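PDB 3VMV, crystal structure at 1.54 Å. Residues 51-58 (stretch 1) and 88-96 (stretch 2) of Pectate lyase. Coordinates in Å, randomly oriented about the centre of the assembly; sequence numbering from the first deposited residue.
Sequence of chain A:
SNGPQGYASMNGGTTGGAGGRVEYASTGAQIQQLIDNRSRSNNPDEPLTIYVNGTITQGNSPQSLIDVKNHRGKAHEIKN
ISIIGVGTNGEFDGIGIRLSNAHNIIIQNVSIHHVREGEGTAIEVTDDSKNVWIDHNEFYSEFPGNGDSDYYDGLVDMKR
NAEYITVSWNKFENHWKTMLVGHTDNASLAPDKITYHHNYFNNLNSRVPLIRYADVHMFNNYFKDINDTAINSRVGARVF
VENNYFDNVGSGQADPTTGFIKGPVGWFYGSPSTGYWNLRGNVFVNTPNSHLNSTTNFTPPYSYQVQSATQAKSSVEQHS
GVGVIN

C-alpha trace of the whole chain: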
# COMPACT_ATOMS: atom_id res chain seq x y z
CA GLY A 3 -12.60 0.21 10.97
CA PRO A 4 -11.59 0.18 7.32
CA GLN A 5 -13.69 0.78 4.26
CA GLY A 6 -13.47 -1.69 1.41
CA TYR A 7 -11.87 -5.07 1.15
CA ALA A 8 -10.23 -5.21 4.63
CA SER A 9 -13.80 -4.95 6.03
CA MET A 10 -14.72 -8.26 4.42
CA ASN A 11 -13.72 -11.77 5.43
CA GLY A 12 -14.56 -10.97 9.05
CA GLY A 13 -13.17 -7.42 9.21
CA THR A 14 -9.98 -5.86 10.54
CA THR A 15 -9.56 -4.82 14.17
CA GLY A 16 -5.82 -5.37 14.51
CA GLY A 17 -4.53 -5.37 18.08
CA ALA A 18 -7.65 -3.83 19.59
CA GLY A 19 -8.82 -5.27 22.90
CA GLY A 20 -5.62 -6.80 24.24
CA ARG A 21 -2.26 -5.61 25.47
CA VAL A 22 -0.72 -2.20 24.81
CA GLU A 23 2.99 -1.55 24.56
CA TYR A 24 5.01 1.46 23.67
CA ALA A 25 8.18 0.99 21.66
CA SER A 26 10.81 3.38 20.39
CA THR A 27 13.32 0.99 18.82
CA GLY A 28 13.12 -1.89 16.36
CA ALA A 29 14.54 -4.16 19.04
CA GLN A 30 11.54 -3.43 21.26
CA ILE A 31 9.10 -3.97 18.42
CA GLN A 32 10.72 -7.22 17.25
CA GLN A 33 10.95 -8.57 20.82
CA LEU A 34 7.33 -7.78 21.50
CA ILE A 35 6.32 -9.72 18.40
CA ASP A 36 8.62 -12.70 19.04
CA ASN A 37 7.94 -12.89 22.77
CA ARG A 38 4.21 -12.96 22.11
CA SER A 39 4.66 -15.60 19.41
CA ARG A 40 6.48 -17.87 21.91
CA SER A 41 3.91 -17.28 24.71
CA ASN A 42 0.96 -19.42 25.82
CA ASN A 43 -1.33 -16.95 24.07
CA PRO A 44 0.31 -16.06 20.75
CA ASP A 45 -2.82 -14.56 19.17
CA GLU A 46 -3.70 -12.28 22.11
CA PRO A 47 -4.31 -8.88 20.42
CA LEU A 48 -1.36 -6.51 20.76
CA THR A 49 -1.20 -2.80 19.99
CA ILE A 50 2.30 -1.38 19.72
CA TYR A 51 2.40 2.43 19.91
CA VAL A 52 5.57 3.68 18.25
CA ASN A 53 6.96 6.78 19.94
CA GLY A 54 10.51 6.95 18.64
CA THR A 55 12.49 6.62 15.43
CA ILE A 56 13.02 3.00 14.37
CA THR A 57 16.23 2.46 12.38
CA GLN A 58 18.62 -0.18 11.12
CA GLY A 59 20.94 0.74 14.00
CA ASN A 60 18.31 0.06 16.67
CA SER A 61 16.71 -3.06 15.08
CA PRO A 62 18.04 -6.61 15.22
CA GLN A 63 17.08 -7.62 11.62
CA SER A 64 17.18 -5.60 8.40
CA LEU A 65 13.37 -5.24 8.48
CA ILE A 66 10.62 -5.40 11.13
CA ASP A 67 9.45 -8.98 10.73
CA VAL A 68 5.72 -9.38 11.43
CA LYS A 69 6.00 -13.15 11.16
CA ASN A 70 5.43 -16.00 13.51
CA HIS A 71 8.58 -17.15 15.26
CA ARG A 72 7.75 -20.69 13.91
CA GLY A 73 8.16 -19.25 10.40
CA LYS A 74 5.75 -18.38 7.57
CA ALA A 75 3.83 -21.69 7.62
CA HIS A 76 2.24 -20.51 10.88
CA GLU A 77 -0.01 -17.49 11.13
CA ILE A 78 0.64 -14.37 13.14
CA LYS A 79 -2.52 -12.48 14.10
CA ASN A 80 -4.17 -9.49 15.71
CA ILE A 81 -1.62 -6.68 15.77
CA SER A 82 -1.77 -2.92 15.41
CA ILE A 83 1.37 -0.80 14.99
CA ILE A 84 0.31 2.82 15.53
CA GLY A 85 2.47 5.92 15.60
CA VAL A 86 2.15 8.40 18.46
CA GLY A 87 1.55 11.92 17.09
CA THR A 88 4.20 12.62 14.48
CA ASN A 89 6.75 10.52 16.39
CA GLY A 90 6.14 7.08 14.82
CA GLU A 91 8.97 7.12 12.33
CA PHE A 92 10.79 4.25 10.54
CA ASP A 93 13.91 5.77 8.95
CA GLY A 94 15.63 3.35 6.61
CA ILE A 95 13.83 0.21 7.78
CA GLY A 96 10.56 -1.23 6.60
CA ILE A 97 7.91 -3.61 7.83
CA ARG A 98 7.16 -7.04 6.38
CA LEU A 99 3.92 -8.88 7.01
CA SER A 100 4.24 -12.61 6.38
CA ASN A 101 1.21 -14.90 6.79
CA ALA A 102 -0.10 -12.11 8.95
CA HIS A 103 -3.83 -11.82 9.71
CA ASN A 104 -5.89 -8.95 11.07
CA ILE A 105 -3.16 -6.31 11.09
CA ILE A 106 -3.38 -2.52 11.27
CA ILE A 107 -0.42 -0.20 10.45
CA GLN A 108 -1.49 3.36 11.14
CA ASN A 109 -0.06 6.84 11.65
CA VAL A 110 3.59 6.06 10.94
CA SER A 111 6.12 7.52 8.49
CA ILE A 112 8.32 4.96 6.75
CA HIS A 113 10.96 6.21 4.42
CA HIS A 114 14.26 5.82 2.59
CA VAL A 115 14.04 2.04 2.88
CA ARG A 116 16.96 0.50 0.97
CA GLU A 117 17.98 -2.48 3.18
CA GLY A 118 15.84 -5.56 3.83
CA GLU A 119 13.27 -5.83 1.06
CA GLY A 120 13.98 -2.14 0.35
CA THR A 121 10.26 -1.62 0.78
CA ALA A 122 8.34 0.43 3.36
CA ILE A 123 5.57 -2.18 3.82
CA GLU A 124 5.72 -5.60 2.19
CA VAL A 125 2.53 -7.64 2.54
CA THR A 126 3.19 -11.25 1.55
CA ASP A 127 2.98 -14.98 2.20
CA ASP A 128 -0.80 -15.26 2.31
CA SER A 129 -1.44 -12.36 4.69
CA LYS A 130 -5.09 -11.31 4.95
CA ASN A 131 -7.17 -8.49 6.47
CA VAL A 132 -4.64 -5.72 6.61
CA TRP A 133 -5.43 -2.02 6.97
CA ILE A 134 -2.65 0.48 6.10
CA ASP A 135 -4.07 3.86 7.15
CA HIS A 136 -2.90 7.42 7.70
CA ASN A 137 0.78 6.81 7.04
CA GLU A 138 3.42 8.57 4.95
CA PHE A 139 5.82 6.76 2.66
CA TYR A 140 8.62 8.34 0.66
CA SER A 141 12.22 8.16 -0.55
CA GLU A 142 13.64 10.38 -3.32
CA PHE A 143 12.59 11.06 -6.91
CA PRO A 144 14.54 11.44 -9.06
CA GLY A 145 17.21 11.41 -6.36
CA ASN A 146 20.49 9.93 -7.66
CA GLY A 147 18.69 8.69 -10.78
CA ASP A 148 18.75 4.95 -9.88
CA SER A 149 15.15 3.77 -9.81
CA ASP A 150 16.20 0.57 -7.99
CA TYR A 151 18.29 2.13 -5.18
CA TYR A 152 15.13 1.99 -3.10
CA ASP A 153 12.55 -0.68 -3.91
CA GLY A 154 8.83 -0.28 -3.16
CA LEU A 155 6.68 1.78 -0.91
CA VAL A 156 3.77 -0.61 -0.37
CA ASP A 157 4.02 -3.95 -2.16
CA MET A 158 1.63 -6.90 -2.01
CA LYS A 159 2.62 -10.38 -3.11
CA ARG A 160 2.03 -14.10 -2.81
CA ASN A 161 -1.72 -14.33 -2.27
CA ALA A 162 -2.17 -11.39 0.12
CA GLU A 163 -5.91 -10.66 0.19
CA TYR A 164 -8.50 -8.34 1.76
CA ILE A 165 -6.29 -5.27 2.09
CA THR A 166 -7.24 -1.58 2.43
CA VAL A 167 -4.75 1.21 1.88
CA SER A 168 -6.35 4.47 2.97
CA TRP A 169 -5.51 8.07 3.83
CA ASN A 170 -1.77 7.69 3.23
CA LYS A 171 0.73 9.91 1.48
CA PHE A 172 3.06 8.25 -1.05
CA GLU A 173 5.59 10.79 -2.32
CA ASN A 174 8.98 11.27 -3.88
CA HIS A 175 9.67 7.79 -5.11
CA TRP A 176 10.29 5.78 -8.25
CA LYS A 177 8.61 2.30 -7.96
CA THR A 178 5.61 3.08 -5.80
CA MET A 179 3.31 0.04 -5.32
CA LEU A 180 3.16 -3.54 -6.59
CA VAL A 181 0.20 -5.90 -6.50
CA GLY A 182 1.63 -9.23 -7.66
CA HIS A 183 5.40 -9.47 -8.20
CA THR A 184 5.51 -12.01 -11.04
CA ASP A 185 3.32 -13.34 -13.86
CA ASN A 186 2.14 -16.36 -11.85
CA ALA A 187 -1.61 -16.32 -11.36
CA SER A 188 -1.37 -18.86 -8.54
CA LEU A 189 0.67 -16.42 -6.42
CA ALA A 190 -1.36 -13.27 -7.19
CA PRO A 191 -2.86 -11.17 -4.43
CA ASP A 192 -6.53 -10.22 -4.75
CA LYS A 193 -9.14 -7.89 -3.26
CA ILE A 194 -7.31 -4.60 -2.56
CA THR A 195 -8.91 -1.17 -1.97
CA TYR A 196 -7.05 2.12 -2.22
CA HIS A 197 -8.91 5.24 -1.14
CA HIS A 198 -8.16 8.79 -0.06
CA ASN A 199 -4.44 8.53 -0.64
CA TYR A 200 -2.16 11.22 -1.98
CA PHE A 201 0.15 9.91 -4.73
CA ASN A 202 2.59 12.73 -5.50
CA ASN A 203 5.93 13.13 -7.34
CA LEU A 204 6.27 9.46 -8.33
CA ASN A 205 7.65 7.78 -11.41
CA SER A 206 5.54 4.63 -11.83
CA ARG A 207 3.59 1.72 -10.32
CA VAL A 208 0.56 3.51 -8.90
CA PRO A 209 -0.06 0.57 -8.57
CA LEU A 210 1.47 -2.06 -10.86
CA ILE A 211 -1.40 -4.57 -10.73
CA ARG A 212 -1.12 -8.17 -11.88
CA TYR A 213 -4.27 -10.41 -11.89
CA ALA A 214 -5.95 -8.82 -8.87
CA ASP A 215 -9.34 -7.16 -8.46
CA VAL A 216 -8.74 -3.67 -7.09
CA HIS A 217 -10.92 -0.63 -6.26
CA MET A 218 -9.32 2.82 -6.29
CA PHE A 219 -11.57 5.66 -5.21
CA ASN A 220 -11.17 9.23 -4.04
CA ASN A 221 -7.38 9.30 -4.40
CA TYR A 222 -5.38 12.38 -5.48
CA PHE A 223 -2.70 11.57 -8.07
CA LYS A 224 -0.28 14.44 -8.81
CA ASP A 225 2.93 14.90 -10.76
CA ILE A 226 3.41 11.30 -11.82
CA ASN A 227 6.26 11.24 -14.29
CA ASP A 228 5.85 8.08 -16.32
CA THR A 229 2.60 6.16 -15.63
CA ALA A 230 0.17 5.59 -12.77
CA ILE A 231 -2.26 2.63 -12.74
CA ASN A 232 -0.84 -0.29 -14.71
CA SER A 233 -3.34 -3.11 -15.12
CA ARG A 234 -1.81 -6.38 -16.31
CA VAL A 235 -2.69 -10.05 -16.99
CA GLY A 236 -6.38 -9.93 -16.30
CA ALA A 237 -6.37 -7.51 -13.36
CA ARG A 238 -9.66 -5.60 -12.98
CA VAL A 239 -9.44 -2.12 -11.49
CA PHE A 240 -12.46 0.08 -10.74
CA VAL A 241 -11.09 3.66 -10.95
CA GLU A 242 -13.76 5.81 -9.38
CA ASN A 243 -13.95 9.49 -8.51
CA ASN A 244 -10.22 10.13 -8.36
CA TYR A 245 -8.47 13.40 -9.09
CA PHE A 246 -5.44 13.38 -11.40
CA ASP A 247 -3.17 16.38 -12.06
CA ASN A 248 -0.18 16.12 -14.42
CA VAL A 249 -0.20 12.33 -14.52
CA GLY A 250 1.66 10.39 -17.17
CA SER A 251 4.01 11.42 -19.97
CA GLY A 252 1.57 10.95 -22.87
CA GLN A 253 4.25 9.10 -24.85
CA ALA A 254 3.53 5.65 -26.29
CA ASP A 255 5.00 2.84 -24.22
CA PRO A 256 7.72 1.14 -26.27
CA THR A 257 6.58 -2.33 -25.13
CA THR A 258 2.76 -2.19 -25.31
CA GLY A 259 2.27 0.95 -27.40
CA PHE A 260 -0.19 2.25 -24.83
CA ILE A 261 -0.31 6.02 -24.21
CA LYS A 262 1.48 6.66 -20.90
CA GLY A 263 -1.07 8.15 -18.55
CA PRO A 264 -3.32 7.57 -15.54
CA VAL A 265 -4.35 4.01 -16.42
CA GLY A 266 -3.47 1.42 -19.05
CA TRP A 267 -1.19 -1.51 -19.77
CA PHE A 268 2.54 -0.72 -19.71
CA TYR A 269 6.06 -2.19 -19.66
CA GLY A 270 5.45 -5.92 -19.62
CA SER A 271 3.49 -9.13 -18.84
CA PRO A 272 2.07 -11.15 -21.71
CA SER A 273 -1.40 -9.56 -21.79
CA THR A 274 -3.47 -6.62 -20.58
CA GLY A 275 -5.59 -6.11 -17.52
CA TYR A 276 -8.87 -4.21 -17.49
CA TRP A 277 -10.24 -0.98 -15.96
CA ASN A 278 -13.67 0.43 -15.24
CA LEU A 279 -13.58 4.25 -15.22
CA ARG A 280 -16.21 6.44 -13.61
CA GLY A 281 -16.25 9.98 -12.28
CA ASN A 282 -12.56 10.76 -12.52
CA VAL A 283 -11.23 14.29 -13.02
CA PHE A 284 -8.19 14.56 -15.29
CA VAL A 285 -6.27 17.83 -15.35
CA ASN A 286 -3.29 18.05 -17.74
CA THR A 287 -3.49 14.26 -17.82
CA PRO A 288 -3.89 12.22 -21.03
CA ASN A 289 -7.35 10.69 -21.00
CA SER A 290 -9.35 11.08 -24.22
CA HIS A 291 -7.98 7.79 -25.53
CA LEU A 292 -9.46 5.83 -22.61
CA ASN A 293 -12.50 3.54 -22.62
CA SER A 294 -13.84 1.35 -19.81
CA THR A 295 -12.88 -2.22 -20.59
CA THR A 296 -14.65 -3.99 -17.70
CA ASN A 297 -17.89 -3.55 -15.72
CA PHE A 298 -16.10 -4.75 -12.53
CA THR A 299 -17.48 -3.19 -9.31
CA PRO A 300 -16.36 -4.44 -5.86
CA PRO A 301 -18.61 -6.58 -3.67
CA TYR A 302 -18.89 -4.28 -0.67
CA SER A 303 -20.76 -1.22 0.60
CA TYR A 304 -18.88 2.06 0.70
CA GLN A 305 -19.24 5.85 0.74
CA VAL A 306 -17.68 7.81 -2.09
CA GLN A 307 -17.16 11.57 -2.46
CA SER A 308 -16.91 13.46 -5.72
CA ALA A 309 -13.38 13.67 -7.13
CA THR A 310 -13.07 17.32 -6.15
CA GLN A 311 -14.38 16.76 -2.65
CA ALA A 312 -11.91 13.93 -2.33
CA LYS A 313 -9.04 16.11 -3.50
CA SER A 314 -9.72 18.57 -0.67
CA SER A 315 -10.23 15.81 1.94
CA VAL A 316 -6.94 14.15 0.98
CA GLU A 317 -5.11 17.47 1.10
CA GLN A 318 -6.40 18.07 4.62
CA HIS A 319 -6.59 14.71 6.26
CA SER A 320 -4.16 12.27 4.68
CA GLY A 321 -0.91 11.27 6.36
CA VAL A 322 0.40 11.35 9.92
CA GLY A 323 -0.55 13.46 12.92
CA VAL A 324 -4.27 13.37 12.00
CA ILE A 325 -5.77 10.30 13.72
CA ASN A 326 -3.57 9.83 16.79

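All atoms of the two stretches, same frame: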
# COMPACT_ATOMS: atom_id res chain seq x y z
N TYR A 51 2.27 1.00 20.22
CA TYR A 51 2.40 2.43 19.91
C TYR A 51 3.86 2.77 19.71
O TYR A 51 4.69 2.51 20.60
CB TYR A 51 1.81 3.29 21.01
CG TYR A 51 0.32 3.29 21.00
CD1 TYR A 51 -0.37 3.88 19.93
CD2 TYR A 51 -0.42 2.68 22.03
CE1 TYR A 51 -1.76 3.88 19.90
CE2 TYR A 51 -1.84 2.66 21.98
CZ TYR A 51 -2.49 3.25 20.91
OH TYR A 51 -3.88 3.25 20.82
N VAL A 52 4.18 3.38 18.58
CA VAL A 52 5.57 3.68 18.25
C VAL A 52 5.81 5.16 18.52
O VAL A 52 5.19 6.06 17.89
CB VAL A 52 5.86 3.34 16.79
CG1 VAL A 52 7.32 3.63 16.47
CG2 VAL A 52 5.55 1.86 16.50
N ASN A 53 6.67 5.41 19.50
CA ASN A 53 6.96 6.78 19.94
C ASN A 53 8.45 7.13 19.88
O ASN A 53 8.95 7.94 20.67
CB ASN A 53 6.37 7.06 21.34
CG ASN A 53 6.91 6.14 22.44
OD1 ASN A 53 7.79 5.31 22.21
ND2 ASN A 53 6.41 6.33 23.67
N GLY A 54 9.14 6.57 18.90
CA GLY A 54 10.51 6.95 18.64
C GLY A 54 10.86 6.57 17.24
O GLY A 54 10.04 5.99 16.54
N THR A 55 12.08 6.90 16.81
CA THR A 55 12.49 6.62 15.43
C THR A 55 13.18 5.26 15.34
O THR A 55 14.20 5.01 15.98
CB THR A 55 13.41 7.72 14.91
OG1 THR A 55 12.69 8.97 14.91
CG2 THR A 55 13.86 7.45 13.46
N ILE A 56 12.54 4.36 14.60
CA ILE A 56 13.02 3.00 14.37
C ILE A 56 14.01 3.00 13.21
O ILE A 56 13.77 3.64 12.19
CB ILE A 56 11.81 2.13 14.00
CG1 ILE A 56 10.63 2.37 14.94
CG2 ILE A 56 12.22 0.64 13.89
CD1 ILE A 56 11.01 2.19 16.44
N THR A 57 15.14 2.31 13.35
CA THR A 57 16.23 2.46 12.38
C THR A 57 16.90 1.12 12.20
O THR A 57 16.71 0.23 13.02
CB THR A 57 17.34 3.44 12.88
OG1 THR A 57 17.93 2.93 14.09
CG2 THR A 57 16.80 4.84 13.14
N GLN A 58 17.77 1.01 11.20
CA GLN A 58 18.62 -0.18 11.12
C GLN A 58 19.47 -0.34 12.39
O GLN A 58 19.63 -1.44 12.92
CB GLN A 58 19.54 -0.08 9.88
CG GLN A 58 18.79 -0.15 8.56
CD GLN A 58 18.21 -1.52 8.31
OE1 GLN A 58 18.75 -2.53 8.77
NE2 GLN A 58 17.11 -1.57 7.56
N THR A 88 3.38 12.62 15.68
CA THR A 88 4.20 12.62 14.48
C THR A 88 5.53 11.93 14.82
O THR A 88 6.52 12.08 14.09
CB THR A 88 4.45 14.05 13.95
OG1 THR A 88 4.99 14.84 15.01
CG2 THR A 88 3.12 14.67 13.48
N ASN A 89 5.52 11.14 15.88
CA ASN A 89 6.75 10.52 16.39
C ASN A 89 6.96 9.07 16.01
O ASN A 89 8.00 8.49 16.37
CB ASN A 89 6.86 10.67 17.92
CG ASN A 89 6.83 12.10 18.34
OD1 ASN A 89 7.53 12.93 17.76
ND2 ASN A 89 5.98 12.42 19.31
N GLY A 90 6.04 8.48 15.24
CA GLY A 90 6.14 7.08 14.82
C GLY A 90 6.86 7.00 13.51
O GLY A 90 6.23 6.93 12.48
N GLU A 91 8.19 6.97 13.54
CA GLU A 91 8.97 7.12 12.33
C GLU A 91 9.87 5.90 12.15
O GLU A 91 10.50 5.47 13.12
CB GLU A 91 9.84 8.37 12.41
CG GLU A 91 10.68 8.57 11.17
CD GLU A 91 11.63 9.74 11.25
OE1 GLU A 91 11.57 10.49 12.25
OE2 GLU A 91 12.46 9.92 10.31
N PHE A 92 9.90 5.37 10.91
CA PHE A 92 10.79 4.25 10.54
C PHE A 92 11.70 4.83 9.47
O PHE A 92 11.26 5.05 8.35
CB PHE A 92 9.98 3.07 9.97
CG PHE A 92 9.08 2.39 10.96
CD1 PHE A 92 9.36 1.10 11.41
CD2 PHE A 92 7.96 3.03 11.45
CE1 PHE A 92 8.55 0.46 12.33
CE2 PHE A 92 7.13 2.39 12.41
CZ PHE A 92 7.43 1.11 12.82
N ASP A 93 12.95 5.11 9.84
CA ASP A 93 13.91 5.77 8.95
C ASP A 93 14.90 4.71 8.46
O ASP A 93 15.77 4.24 9.21
CB ASP A 93 14.62 6.88 9.72
CG ASP A 93 15.66 7.59 8.87
OD1 ASP A 93 15.81 7.27 7.66
OD2 ASP A 93 16.34 8.49 9.42
N GLY A 94 14.70 4.28 7.21
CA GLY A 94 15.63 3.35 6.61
C GLY A 94 15.34 1.91 6.92
O GLY A 94 16.20 1.06 6.62
N ILE A 95 14.18 1.62 7.50
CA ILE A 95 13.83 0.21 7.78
C ILE A 95 12.34 0.09 7.59
O ILE A 95 11.59 0.96 8.02
CB ILE A 95 14.27 -0.26 9.22
CG1 ILE A 95 14.00 -1.76 9.35
CG2 ILE A 95 13.62 0.59 10.31
CD1 ILE A 95 14.70 -2.40 10.58
N GLY A 96 11.96 -0.98 6.90
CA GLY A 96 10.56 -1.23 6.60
C GLY A 96 9.98 -2.38 7.37
O GLY A 96 10.64 -3.07 8.15
O HOH W 1 10.42 9.78 16.28
O HOH W 2 18.22 3.27 9.29

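What fills the apolar centre? Ile56 lies over one face of the Phe92 ring, its CG1 3.9 Å from the ring centroid and nearly on the ring normal, while Ile56 CB comes within 3.7 Å of Phe92 CD1. Val52 CG2 adds a looser contact, 4.2 Å from Phe92 CZ. Ile95 points toward stretch 1, and its CG2 sits 3.8 Å from Ile56 CG2. All four side chains are buried, which suits their apolar character; Ile56 packs over the ring, and Ile95 meets Ile56.

How does the backbone hold these side chains in register? Ile56 and Phe92 pair in a parallel bridge, so their side chains leave the same face of the sheet. Ile56 bonds to the residues flanking Phe92: its N donates to Glu91 O (2.8 Å), and its O accepts from Asp93 N (2.9 Å).

What closes the polar edge? On the other face, Thr55 OG1 lies 3.3 Å from Glu91 OE1, a weak hydrogen bond at best. Water 1 bridges Thr55 OG1 (2.8 Å) and Asn89 O (2.7 Å). Water 2 accepts from Gln58 N (3.0 Å) and donates to Asp93 O (2.6 Å), spanning two atoms that lie 4.3 Å apart, too far for a direct hydrogen bond.

Why does glycine suit position 94? The backbone angles of Gly94 would jam a CB against the preceding carbonyl, so glycine fits. Gln58 curls inward so that NE2 donates to Gly94 O at 2.9 Å, nearly straight.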